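Local coordinates for glycosyl hydrolase family 26 (Bacteroides ovatus, PDB 4ZXO), which probably hydrolyses the beta-mannan backbone of galactomannan, as a family 26 glycoside hydrolase with a TIM-barrel fold, at residues F63-I68 against A143-S148; Y92-M97 against L334-N339; R105-G110 against L136-R141; T168-W171 against D177-S180; T234-Y237 against Q243-K246. All coordinates share one frame; numbering follows the deposited sequence.

Contacts 1, 3 and 5 are buried, and each has an aromatic side chain from a helix against a strand end or loop. Contacts 1 and 3 both use helix 132-147, and the centres of the two contacts are about 13 Å apart; they touch through a weak Glu67-Arg105 ion pair. Contact 5 serves strand 231-235 and helix 241-262 on the opposite side of the chain's centre from contact 1. Contacts 2 and 4 are only partly buried. Contact 2 sets an arginine stem and a glycine turn against one valine. Contact 4 has the one hydrogen bond that crosses between segments; the other four contacts hold by carbon packing and close carbonyls alone.

Contact 1: residues F63-I68 against A143-S148; sequences FDLGEI and ADFLLS
Phe145 swings its ring off helix 132-147 with CG opposite the backbone N (chi1 -177°), and Ile68 extends CG1 in the same sense (chi1 -160°). These torsions bring the two side chains together where a TIM-barrel strand ends. Strand 60-64 runs into a type II beta turn from Leu65 to Ile68, and the outer helix packs on that turn. Ile68 meets the root of the aromatic side chain. Its CD1 lies 3.3 Å from Phe145 CB, a tight approach, and 3.6 Å from Phe145 CG. The two side chains cross at about a right angle. Leu65 takes the CD2-CE2 flank of the ring. Its CD2 is 3.6 Å from Phe145 CE2 and approaches the ring at a slant. No hydrogen bond links the two segments, and the join is purely apolar.

Polar groups shape each side separately. The turn closes with Ile68 N bonded to Leu65 O at 2.9 Å. Overlapping its start, Asp64 OD2 accepts from Gly66 N at 2.8 Å, which makes an Asx turn. The other carboxylate oxygen of Asp64 bonds to Ser101 and His103, tying this strand end to the next strand and the loop beyond it. Around the contact, Val142 touches both Leu65 and Ile68, and Arg85 of helix 81-93 lies against Phe145. Near the helix end, Phe145 O accepts two bonds from Ser148. Ser148 N comes at 3.0 Å, and Ser148 OG donates at 2.7 Å onto a lone pair in the carbonyl plane.

Contact 2: residues Y92-M97 against L334-N339; sequences YARGGM and LFVGDN
Val336 stands across the stem of Arg94, the two side chains meeting at about a right angle. Both branches of the valine are used. Val336 CG1 lies 4.0 Å from Arg94 CD, and Val336 CG2 is equally near that carbon. Arg94 CG sits between its backbone N and carbonyl carbon (chi1 69°), which lays CG and CD against the valine. The chain then bends at chi3 and carries the guanidinium to other partners. NH1 bonds to Gln91 OE1, and the group makes a cation-pi contact with Tyr57.

The backbone forms the rest of the surface. Arg94 O is 3.5 Å from Val336 CG1. Gly96 CA is 4.1 Å from Val336 CG2, and a side chain on this glycine would crowd that methyl. Gly95, with positive phi, ends helix 81-93 in a Schellman motif. On the other side, Val336 projects from a type II beta turn that runs from Phe335 to Asp338. Asp338 N bonds to Phe335 O at 2.9 Å. Asp338 OD2 also takes Phe335 N at 2.7 Å, reached from above the carboxylate plane.

The contact sits where helix 81-93 turns into barrel strand 97-101. The Val336 loop follows strand 333-334, which pairs with strand 27-32. Strand 333-334 begins at Ile333, a ligand of the bound potassium ion; the ion lies about 11 Å from the Val336 side chain. Phe335 packs on helix 321-328 beside it.

Contact 3: residues R105-G110 against L136-R141; sequences RNPKTG and LEWIDR
Trp138 pushes the six-membered part of its indole into the bend made by Arg105, Asn106 and Pro107. This is the tight side. Arg105 O lies in the ring plane at the edge, 3.3 Å from Trp138 CZ3. Pro107 crosses the indole obliquely, with CA 3.6 Å from Trp138 CH2 and CB 3.7 Å from Trp138 CZ3. Of the Arg105 side chain only CB takes part, 3.9 Å from Trp138 CH2.

Beyond that carbon the arginine leaves. Its chain bends at chi2 and chi3 (-69° and -65°) and runs along the more exposed side of the loop. There Arg105 NH2 bonds to Gly110 O at 2.8 Å. The loop is also pinned from within. Asn106 OD1 accepts from Lys108 N at 3.0 Å and from Thr109 N at 2.9 Å, forming an Asx turn and an Asx motif. The first donor lies in the carbonyl plane, the second well above it.

The loop follows barrel strand 97-101 and leads to helix 121-125, whose Val121 and Val125 touch Pro107. Trp138 belongs to helix 132-147, and on another flank of that helix Leu136 and Ile139 pack against helix 181-197.

Contact 4: residues T168-W171 against D177-S180; sequences TGSW and DLCS
This is a small, partly buried loop-to-loop contact, centred on a serine that accepts a backbone hydrogen bond. Both segments belong to one long loop that leaves barrel strand 159-162 and ends at helix 181-197. Ser170 CA and Asp177 CA are the nearest CA atoms of the two segments, 5.6 Å apart. The bond itself runs from Asp177 N to Ser170 OG at 2.9 Å, with an N-H...O angle of 151°. Ser170 holds OG beside its own backbone N (chi1 -67°), and this turn of the side chain points the hydroxyl at the other limb. The hydroxyl also lies alongside the aspartate side chain, with Ser170 OG 3.3 Å from Asp177 CG.

Beside the polar pair, Leu178 CD1 packs on the serine, 3.9 Å from Ser170 CB and 3.8 Å from the carbonyl oxygen Ser170 O. Leu178 is buried, while Asp177 is exposed. The contact therefore goes from solvent at the carboxylate to the interior at the leucine. A backbone hydrogen bond between Gly169 and Lys176 joins the same two limbs next to it. Further on, Ser180 is the N-cap of helix 181-197. With an alanine at Ser170, Asp177 N would probably lose its acceptor, and the Asp177 end of the limb would be less firmly placed.

With a single neutral hydroxyl taking a single backbone N-H, the link depends on direction rather than charge. Together with the Gly169-Lys176 bond it sets the Asp177 end of the second limb, and the aspartate carboxylate remains at the surface.

Contact 5: residues T234-Y237 against Q243-K246; sequences TDVY and QYIK
Carbonyl-to-ring contacts come first in this small interface, because Tyr244 is met mainly by backbone carbonyl groups. Val236 O lies in the ring plane at its edge, 3.6 Å from Tyr244 CE1. Tyr237 O reaches the ring at a slant, 3.5 Å from Tyr244 CD1. Neither approach is a hydrogen bond. The in-plane position of Val236 O, close to the ring C-H groups, is probably mildly favourable in electrostatic terms.

The apolar part is thinner. Val236 CG1 is 4.2 Å from Tyr244 CD1, and the two side chains cross at a slant. Tyr244 carries CG opposite its backbone N (chi1 176°), which brings the ring from the helix over to the strand end. Leu286 and Thr285 of helix 281-290 also touch this tyrosine.

The polar links go outside the two segments. Tyr244 OH bonds to Thr271 OG1, and the same threonine hydroxyl bonds to Val236 O. One side chain of the next strand thus ties both partners of the contact. Tyr237 turns away, and its OH bonds to Glu270. A phenylalanine in place of Tyr244 would keep the ring but is likely to leave Thr271 OG1 without its tyrosine mate.

Strand 231-235, helix 241-262 and strand 266-271 form a beta-alpha-beta unit. Tyr244 closes the loop between the first strand and its helix, in the repeating arrangement that builds a TIM barrel.

Contact 1: residues F63-I68 against A143-S148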
# COMPACT_ATOMS: atom_id res chain seq x y z
N PHE A 63 -0.49 6.83 -1.07
CA PHE A 63 -1.47 7.86 -0.78
C PHE A 63 -2.82 7.16 -0.69
O PHE A 63 -2.93 6.00 -1.07
CB PHE A 63 -1.49 8.98 -1.85
CG PHE A 63 -0.12 9.57 -2.16
CD1 PHE A 63 0.39 10.63 -1.39
CD2 PHE A 63 0.64 9.03 -3.18
CE1 PHE A 63 1.64 11.13 -1.67
CE2 PHE A 63 1.90 9.53 -3.50
CZ PHE A 63 2.42 10.59 -2.73
N ASP A 64 -3.84 7.88 -0.24
CA ASP A 64 -5.16 7.24 -0.06
C ASP A 64 -6.21 7.92 -0.89
O ASP A 64 -6.21 9.15 -1.03
CB ASP A 64 -5.55 7.26 1.42
CG ASP A 64 -6.55 6.14 1.77
OD1 ASP A 64 -6.07 5.05 2.16
OD2 ASP A 64 -7.78 6.30 1.55
N LEU A 65 -7.09 7.10 -1.48
CA LEU A 65 -8.18 7.63 -2.30
C LEU A 65 -9.52 7.75 -1.54
O LEU A 65 -10.52 8.13 -2.12
CB LEU A 65 -8.38 6.79 -3.54
CG LEU A 65 -7.17 6.74 -4.45
CD1 LEU A 65 -7.48 5.91 -5.72
CD2 LEU A 65 -6.64 8.17 -4.80
N GLY A 66 -9.52 7.48 -0.24
CA GLY A 66 -10.75 7.57 0.53
C GLY A 66 -11.42 8.91 0.33
O GLY A 66 -10.77 9.97 0.43
N GLU A 67 -12.72 8.84 0.05
CA GLU A 67 -13.67 9.96 -0.24
C GLU A 67 -13.63 10.41 -1.68
O GLU A 67 -14.44 11.24 -2.07
CB GLU A 67 -13.50 11.16 0.72
CG GLU A 67 -13.72 10.74 2.17
CD GLU A 67 -13.83 11.91 3.12
OE1 GLU A 67 -13.99 13.08 2.68
OE2 GLU A 67 -13.81 11.68 4.32
N ILE A 68 -12.79 9.83 -2.54
CA ILE A 68 -12.94 10.14 -3.97
C ILE A 68 -14.33 9.77 -4.43
O ILE A 68 -14.91 10.45 -5.32
CB ILE A 68 -11.84 9.47 -4.84
CG1 ILE A 68 -11.72 10.22 -6.21
CG2 ILE A 68 -12.12 7.94 -5.00
CD1 ILE A 68 -10.41 10.03 -6.87
N ALA A 143 -11.53 4.47 -10.76
CA ALA A 143 -10.99 4.19 -12.10
C ALA A 143 -10.62 5.49 -12.86
O ALA A 143 -9.51 5.62 -13.43
CB ALA A 143 -11.99 3.35 -12.90
N ASP A 144 -11.54 6.46 -12.82
CA ASP A 144 -11.27 7.73 -13.51
C ASP A 144 -10.04 8.47 -12.93
O ASP A 144 -9.24 9.05 -13.70
CB ASP A 144 -12.47 8.65 -13.41
CG ASP A 144 -13.62 8.21 -14.28
OD1 ASP A 144 -13.41 7.42 -15.23
OD2 ASP A 144 -14.74 8.68 -14.01
N PHE A 145 -9.85 8.40 -11.60
CA PHE A 145 -8.65 8.99 -11.04
C PHE A 145 -7.40 8.26 -11.54
O PHE A 145 -6.42 8.88 -11.94
CB PHE A 145 -8.69 8.98 -9.53
CG PHE A 145 -7.49 9.64 -8.93
CD1 PHE A 145 -7.40 11.00 -8.88
CD2 PHE A 145 -6.44 8.90 -8.44
CE1 PHE A 145 -6.27 11.62 -8.33
CE2 PHE A 145 -5.30 9.51 -7.89
CZ PHE A 145 -5.23 10.87 -7.85
N LEU A 146 -7.42 6.94 -11.51
CA LEU A 146 -6.27 6.16 -11.97
C LEU A 146 -5.89 6.46 -13.43
O LEU A 146 -4.71 6.49 -13.80
CB LEU A 146 -6.56 4.66 -11.80
CG LEU A 146 -6.68 4.24 -10.31
CD1 LEU A 146 -7.04 2.76 -10.17
CD2 LEU A 146 -5.42 4.55 -9.49
N LEU A 147 -6.91 6.65 -14.26
CA LEU A 147 -6.67 6.95 -15.67
C LEU A 147 -6.08 8.36 -15.88
O LEU A 147 -5.57 8.69 -16.96
CB LEU A 147 -7.96 6.81 -16.46
CG LEU A 147 -8.39 5.35 -16.56
CD1 LEU A 147 -9.83 5.24 -17.03
CD2 LEU A 147 -7.45 4.65 -17.52
N SER A 148 -6.20 9.21 -14.87
CA SER A 148 -5.69 10.58 -14.97
C SER A 148 -4.22 10.65 -14.55
O SER A 148 -3.58 11.70 -14.71
CB SER A 148 -6.51 11.53 -14.09
OG SER A 148 -6.14 11.43 -12.71

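Contact 2: residues Y92-M97 against L334-N339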
# COMPACT_ATOMS: atom_id res chain seq x y z
N TYR A 92 6.82 9.18 -10.09
CA TYR A 92 7.15 8.39 -11.26
C TYR A 92 8.33 9.01 -12.01
O TYR A 92 9.25 8.30 -12.46
CB TYR A 92 5.94 8.32 -12.19
CG TYR A 92 6.18 7.47 -13.42
CD1 TYR A 92 6.06 6.10 -13.37
CD2 TYR A 92 6.54 8.06 -14.63
CE1 TYR A 92 6.27 5.32 -14.48
CE2 TYR A 92 6.78 7.28 -15.79
CZ TYR A 92 6.63 5.90 -15.70
OH TYR A 92 6.85 5.12 -16.82
N ALA A 93 8.32 10.32 -12.13
CA ALA A 93 9.37 11.02 -12.90
C ALA A 93 10.76 10.76 -12.29
O ALA A 93 11.77 10.65 -13.01
CB ALA A 93 9.06 12.51 -12.98
N ARG A 94 10.84 10.62 -10.97
CA ARG A 94 12.15 10.42 -10.35
C ARG A 94 12.48 8.92 -10.32
O ARG A 94 13.57 8.54 -9.90
CB ARG A 94 12.21 11.08 -8.96
CG ARG A 94 11.35 10.46 -7.87
CD ARG A 94 11.56 11.15 -6.50
NE ARG A 94 11.07 12.54 -6.47
CZ ARG A 94 9.86 12.93 -6.02
NH1 ARG A 94 8.97 12.04 -5.55
NH2 ARG A 94 9.56 14.24 -6.05
N GLY A 95 11.57 8.08 -10.79
CA GLY A 95 11.84 6.65 -10.85
C GLY A 95 11.30 5.80 -9.71
O GLY A 95 11.53 4.57 -9.67
N GLY A 96 10.56 6.42 -8.80
CA GLY A 96 10.02 5.63 -7.69
C GLY A 96 8.69 4.97 -8.02
O GLY A 96 8.10 5.22 -9.10
N MET A 97 8.21 4.18 -7.06
CA MET A 97 6.95 3.46 -7.19
C MET A 97 5.83 4.17 -6.43
O MET A 97 6.11 4.92 -5.45
CB MET A 97 7.08 2.02 -6.61
CG MET A 97 6.00 1.10 -7.11
SD MET A 97 6.02 -0.47 -6.23
CE MET A 97 4.84 -0.12 -4.90
N LEU A 334 16.21 0.10 -0.54
CA LEU A 334 16.35 0.88 -1.75
C LEU A 334 15.52 2.17 -1.70
O LEU A 334 14.33 2.18 -1.37
CB LEU A 334 15.94 0.08 -2.97
CG LEU A 334 16.60 -1.28 -3.16
CD1 LEU A 334 15.92 -2.00 -4.31
CD2 LEU A 334 18.08 -1.17 -3.38
N PHE A 335 16.17 3.25 -2.09
CA PHE A 335 15.58 4.57 -2.14
C PHE A 335 15.78 5.05 -3.56
O PHE A 335 16.67 4.55 -4.29
CB PHE A 335 16.26 5.57 -1.14
CG PHE A 335 16.02 5.23 0.29
CD1 PHE A 335 15.14 5.99 1.07
CD2 PHE A 335 16.70 4.15 0.89
CE1 PHE A 335 14.90 5.66 2.42
CE2 PHE A 335 16.46 3.82 2.22
CZ PHE A 335 15.54 4.56 3.00
N VAL A 336 15.04 6.08 -3.94
CA VAL A 336 15.28 6.72 -5.23
C VAL A 336 16.74 7.12 -5.39
O VAL A 336 17.31 7.71 -4.47
CB VAL A 336 14.37 7.94 -5.38
CG1 VAL A 336 14.79 8.75 -6.59
CG2 VAL A 336 12.89 7.47 -5.50
N GLY A 337 17.35 6.82 -6.55
CA GLY A 337 18.80 6.97 -6.77
C GLY A 337 19.59 5.66 -6.69
O GLY A 337 20.69 5.53 -7.26
N ASP A 338 19.03 4.64 -6.03
CA ASP A 338 19.70 3.34 -5.95
C ASP A 338 19.54 2.53 -7.24
O ASP A 338 18.89 2.98 -8.18
CB ASP A 338 19.17 2.59 -4.74
CG ASP A 338 19.56 3.29 -3.42
OD1 ASP A 338 20.56 4.03 -3.41
OD2 ASP A 338 18.89 3.11 -2.39
N ASN A 339 20.15 1.35 -7.28
CA ASN A 339 20.31 0.63 -8.54
C ASN A 339 19.10 -0.23 -8.87
O ASN A 339 19.13 -1.47 -8.68
CB ASN A 339 21.55 -0.24 -8.49
CG ASN A 339 21.88 -0.87 -9.81
OD1 ASN A 339 21.45 -0.39 -10.87
ND2 ASN A 339 22.66 -1.91 -9.78

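Contact 3: residues R105-G110 against L136-R141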
# COMPACT_ATOMS: atom_id res chain seq x y z
N ARG A 105 -15.70 5.15 2.12
CA ARG A 105 -16.84 5.36 2.98
C ARG A 105 -17.76 4.13 3.01
O ARG A 105 -17.70 3.23 2.13
CB ARG A 105 -17.65 6.58 2.48
CG ARG A 105 -16.90 7.89 2.42
CD ARG A 105 -16.52 8.49 3.77
NE ARG A 105 -17.72 8.87 4.55
CZ ARG A 105 -17.68 9.50 5.71
NH1 ARG A 105 -16.54 9.88 6.22
NH2 ARG A 105 -18.81 9.78 6.36
N ASN A 106 -18.64 4.12 4.00
CA ASN A 106 -19.61 3.04 4.18
C ASN A 106 -20.81 3.36 3.29
O ASN A 106 -21.53 4.35 3.58
CB ASN A 106 -19.99 2.98 5.65
CG ASN A 106 -20.91 1.83 5.99
OD1 ASN A 106 -21.84 1.55 5.27
ND2 ASN A 106 -20.63 1.15 7.08
N PRO A 107 -21.06 2.54 2.25
CA PRO A 107 -22.13 2.91 1.29
C PRO A 107 -23.55 2.69 1.83
O PRO A 107 -24.51 3.19 1.22
CB PRO A 107 -21.86 2.00 0.09
CG PRO A 107 -21.14 0.78 0.67
CD PRO A 107 -20.27 1.37 1.83
N LYS A 108 -23.69 2.00 2.96
CA LYS A 108 -25.02 1.77 3.50
C LYS A 108 -25.35 2.79 4.60
O LYS A 108 -26.45 3.37 4.64
CB LYS A 108 -25.14 0.34 4.03
CG LYS A 108 -26.53 -0.02 4.56
CD LYS A 108 -26.50 -1.54 4.84
CE LYS A 108 -27.84 -2.18 4.97
NZ LYS A 108 -28.54 -1.74 6.17
N THR A 109 -24.39 3.00 5.51
CA THR A 109 -24.65 3.89 6.66
C THR A 109 -24.32 5.33 6.41
O THR A 109 -24.80 6.19 7.15
CB THR A 109 -23.87 3.47 7.90
OG1 THR A 109 -22.49 3.75 7.69
CG2 THR A 109 -24.03 1.97 8.16
N GLY A 110 -23.50 5.60 5.41
CA GLY A 110 -22.97 6.94 5.13
C GLY A 110 -21.81 7.29 6.05
O GLY A 110 -21.27 8.40 5.98
N LEU A 136 -20.64 0.37 -7.75
CA LEU A 136 -19.93 0.34 -9.00
C LEU A 136 -19.59 1.79 -9.44
O LEU A 136 -18.52 2.00 -10.03
CB LEU A 136 -20.73 -0.39 -10.10
CG LEU A 136 -21.05 -1.85 -9.82
CD1 LEU A 136 -21.75 -2.45 -11.03
CD2 LEU A 136 -19.80 -2.63 -9.54
N GLU A 137 -20.46 2.76 -9.17
CA GLU A 137 -20.17 4.17 -9.49
C GLU A 137 -18.94 4.64 -8.68
O GLU A 137 -18.08 5.33 -9.21
CB GLU A 137 -21.41 5.02 -9.18
CG GLU A 137 -21.25 6.51 -9.39
CD GLU A 137 -21.55 7.26 -8.10
OE1 GLU A 137 -22.72 7.24 -7.56
OE2 GLU A 137 -20.57 7.85 -7.61
N TRP A 138 -18.87 4.20 -7.41
CA TRP A 138 -17.73 4.55 -6.55
C TRP A 138 -16.43 3.98 -7.10
O TRP A 138 -15.44 4.67 -7.17
CB TRP A 138 -17.97 4.05 -5.12
CG TRP A 138 -18.99 4.91 -4.37
CD1 TRP A 138 -19.80 5.90 -4.88
CD2 TRP A 138 -19.22 4.86 -2.99
NE1 TRP A 138 -20.53 6.46 -3.85
CE2 TRP A 138 -20.17 5.86 -2.67
CE3 TRP A 138 -18.65 4.09 -1.96
CZ2 TRP A 138 -20.61 6.09 -1.37
CZ3 TRP A 138 -19.09 4.29 -0.63
CH2 TRP A 138 -20.05 5.31 -0.34
N ILE A 139 -16.46 2.72 -7.54
CA ILE A 139 -15.27 2.11 -8.10
C ILE A 139 -14.90 2.87 -9.40
O ILE A 139 -13.73 3.11 -9.65
CB ILE A 139 -15.46 0.62 -8.35
CG1 ILE A 139 -15.63 -0.14 -7.01
CG2 ILE A 139 -14.26 0.04 -9.12
CD1 ILE A 139 -16.29 -1.57 -7.18
N ASP A 140 -15.89 3.29 -10.19
CA ASP A 140 -15.64 4.00 -11.43
C ASP A 140 -14.97 5.33 -11.14
O ASP A 140 -14.16 5.81 -11.93
CB ASP A 140 -16.96 4.22 -12.22
CG ASP A 140 -17.45 2.97 -12.88
OD1 ASP A 140 -16.75 1.91 -12.85
OD2 ASP A 140 -18.50 3.05 -13.56
N ARG A 141 -15.27 5.92 -9.99
CA ARG A 141 -14.63 7.19 -9.60
C ARG A 141 -13.16 6.96 -9.31
O ARG A 141 -12.29 7.76 -9.71
CB ARG A 141 -15.36 7.84 -8.38
CG ARG A 141 -16.76 8.44 -8.79
CD ARG A 141 -17.69 8.95 -7.65
NE ARG A 141 -18.49 10.07 -8.17
CZ ARG A 141 -19.52 10.64 -7.56
NH1 ARG A 141 -20.12 11.67 -8.15
NH2 ARG A 141 -19.96 10.20 -6.36

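Contact 4: residues T168-W171 against D177-S180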
# COMPACT_ATOMS: atom_id res chain seq x y z
N THR A 168 -8.85 -9.49 7.50
CA THR A 168 -9.03 -10.53 8.52
C THR A 168 -9.31 -9.94 9.90
O THR A 168 -9.57 -10.68 10.87
CB THR A 168 -7.81 -11.48 8.57
OG1 THR A 168 -6.61 -10.73 8.68
CG2 THR A 168 -7.73 -12.28 7.26
N GLY A 169 -9.20 -8.62 10.01
CA GLY A 169 -9.69 -7.93 11.19
C GLY A 169 -11.11 -7.48 10.92
O GLY A 169 -11.63 -7.65 9.82
N SER A 170 -11.75 -6.92 11.95
CA SER A 170 -13.16 -6.54 11.83
C SER A 170 -13.38 -5.07 12.20
O SER A 170 -14.40 -4.70 12.73
CB SER A 170 -14.02 -7.49 12.66
OG SER A 170 -13.96 -8.80 12.06
N TRP A 171 -12.39 -4.24 11.87
CA TRP A 171 -12.51 -2.82 12.14
C TRP A 171 -12.91 -2.00 10.92
O TRP A 171 -13.17 -0.79 11.07
CB TRP A 171 -11.21 -2.27 12.71
CG TRP A 171 -9.99 -2.66 11.97
CD1 TRP A 171 -9.45 -2.03 10.88
CD2 TRP A 171 -9.09 -3.69 12.33
NE1 TRP A 171 -8.28 -2.67 10.50
CE2 TRP A 171 -8.04 -3.69 11.38
CE3 TRP A 171 -9.08 -4.64 13.34
CZ2 TRP A 171 -6.93 -4.56 11.45
CZ3 TRP A 171 -7.96 -5.56 13.39
CH2 TRP A 171 -6.93 -5.51 12.43
N ASP A 177 -15.82 -10.17 10.29
CA ASP A 177 -17.13 -10.40 10.93
C ASP A 177 -18.27 -9.70 10.20
O ASP A 177 -19.42 -9.80 10.64
CB ASP A 177 -17.10 -9.95 12.38
CG ASP A 177 -16.26 -10.83 13.25
OD1 ASP A 177 -15.79 -11.90 12.79
OD2 ASP A 177 -16.05 -10.46 14.43
N LEU A 178 -17.97 -9.01 9.10
CA LEU A 178 -18.97 -8.17 8.46
C LEU A 178 -19.41 -8.70 7.13
O LEU A 178 -20.21 -8.06 6.45
CB LEU A 178 -18.43 -6.76 8.30
CG LEU A 178 -18.31 -6.18 9.72
CD1 LEU A 178 -16.88 -6.29 10.27
CD2 LEU A 178 -18.96 -4.83 9.87
N CYS A 179 -18.88 -9.86 6.73
CA CYS A 179 -19.28 -10.45 5.44
C CYS A 179 -18.74 -11.85 5.35
O CYS A 179 -17.84 -12.21 6.11
CB CYS A 179 -18.78 -9.60 4.23
SG CYS A 179 -16.94 -9.42 4.14
N SER A 180 -19.26 -12.62 4.42
CA SER A 180 -18.73 -13.98 4.17
C SER A 180 -17.51 -13.93 3.27
O SER A 180 -17.23 -12.90 2.63
CB SER A 180 -19.80 -14.85 3.51
OG SER A 180 -20.04 -14.44 2.17

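Contact 5: residues T234-Y237 against Q243-K246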
# COMPACT_ATOMS: atom_id res chain seq x y z
N THR A 234 1.03 -7.78 3.62
CA THR A 234 0.47 -7.90 4.98
C THR A 234 0.73 -6.56 5.68
O THR A 234 1.67 -5.82 5.33
CB THR A 234 1.10 -9.08 5.76
OG1 THR A 234 0.38 -9.26 6.99
CG2 THR A 234 2.57 -8.77 6.10
N ASP A 235 -0.16 -6.23 6.61
CA ASP A 235 -0.03 -5.03 7.44
C ASP A 235 0.22 -5.47 8.89
O ASP A 235 -0.67 -6.06 9.52
CB ASP A 235 -1.31 -4.16 7.41
CG ASP A 235 -1.60 -3.55 6.06
OD1 ASP A 235 -0.84 -3.78 5.09
OD2 ASP A 235 -2.64 -2.81 6.00
N VAL A 236 1.40 -5.18 9.43
CA VAL A 236 1.74 -5.61 10.79
C VAL A 236 2.50 -4.49 11.46
O VAL A 236 3.57 -4.10 10.97
CB VAL A 236 2.62 -6.92 10.81
CG1 VAL A 236 2.91 -7.33 12.25
CG2 VAL A 236 1.98 -8.06 9.98
N TYR A 237 1.94 -3.94 12.56
CA TYR A 237 2.59 -2.86 13.32
C TYR A 237 3.20 -3.37 14.62
O TYR A 237 2.77 -4.39 15.16
CB TYR A 237 1.57 -1.75 13.64
CG TYR A 237 1.25 -0.90 12.42
CD1 TYR A 237 1.91 0.32 12.18
CD2 TYR A 237 0.30 -1.32 11.52
CE1 TYR A 237 1.61 1.09 11.07
CE2 TYR A 237 0.00 -0.57 10.38
CZ TYR A 237 0.67 0.63 10.16
OH TYR A 237 0.36 1.37 9.04
N GLN A 243 6.58 -9.47 20.57
CA GLN A 243 5.42 -9.97 19.86
C GLN A 243 5.53 -9.58 18.38
O GLN A 243 5.21 -10.36 17.48
CB GLN A 243 4.13 -9.41 20.46
CG GLN A 243 2.90 -10.22 20.09
CD GLN A 243 2.94 -11.65 20.64
OE1 GLN A 243 3.59 -11.93 21.66
NE2 GLN A 243 2.26 -12.57 19.95
N TYR A 244 5.95 -8.34 18.14
CA TYR A 244 6.13 -7.88 16.75
C TYR A 244 7.13 -8.76 16.00
O TYR A 244 6.90 -9.12 14.85
CB TYR A 244 6.61 -6.44 16.76
CG TYR A 244 6.94 -5.84 15.41
CD1 TYR A 244 5.95 -5.55 14.45
CD2 TYR A 244 8.25 -5.50 15.10
CE1 TYR A 244 6.29 -4.96 13.24
CE2 TYR A 244 8.60 -4.91 13.87
CZ TYR A 244 7.60 -4.62 12.97
OH TYR A 244 7.92 -4.01 11.77
N ILE A 245 8.26 -9.07 16.63
CA ILE A 245 9.26 -9.89 15.96
C ILE A 245 8.66 -11.26 15.64
O ILE A 245 8.82 -11.74 14.54
CB ILE A 245 10.55 -10.00 16.83
CG1 ILE A 245 11.27 -8.66 16.77
CG2 ILE A 245 11.51 -11.04 16.26
CD1 ILE A 245 12.34 -8.51 17.82
N LYS A 246 7.94 -11.86 16.59
CA LYS A 246 7.29 -13.15 16.36
C LYS A 246 6.25 -13.05 15.22
O LYS A 246 6.22 -13.85 14.29
CB LYS A 246 6.63 -13.67 17.66
CG LYS A 246 5.75 -14.91 17.51
CD LYS A 246 5.41 -15.59 18.87
CE LYS A 246 4.55 -16.91 18.68
NZ LYS A 246 4.58 -17.96 19.82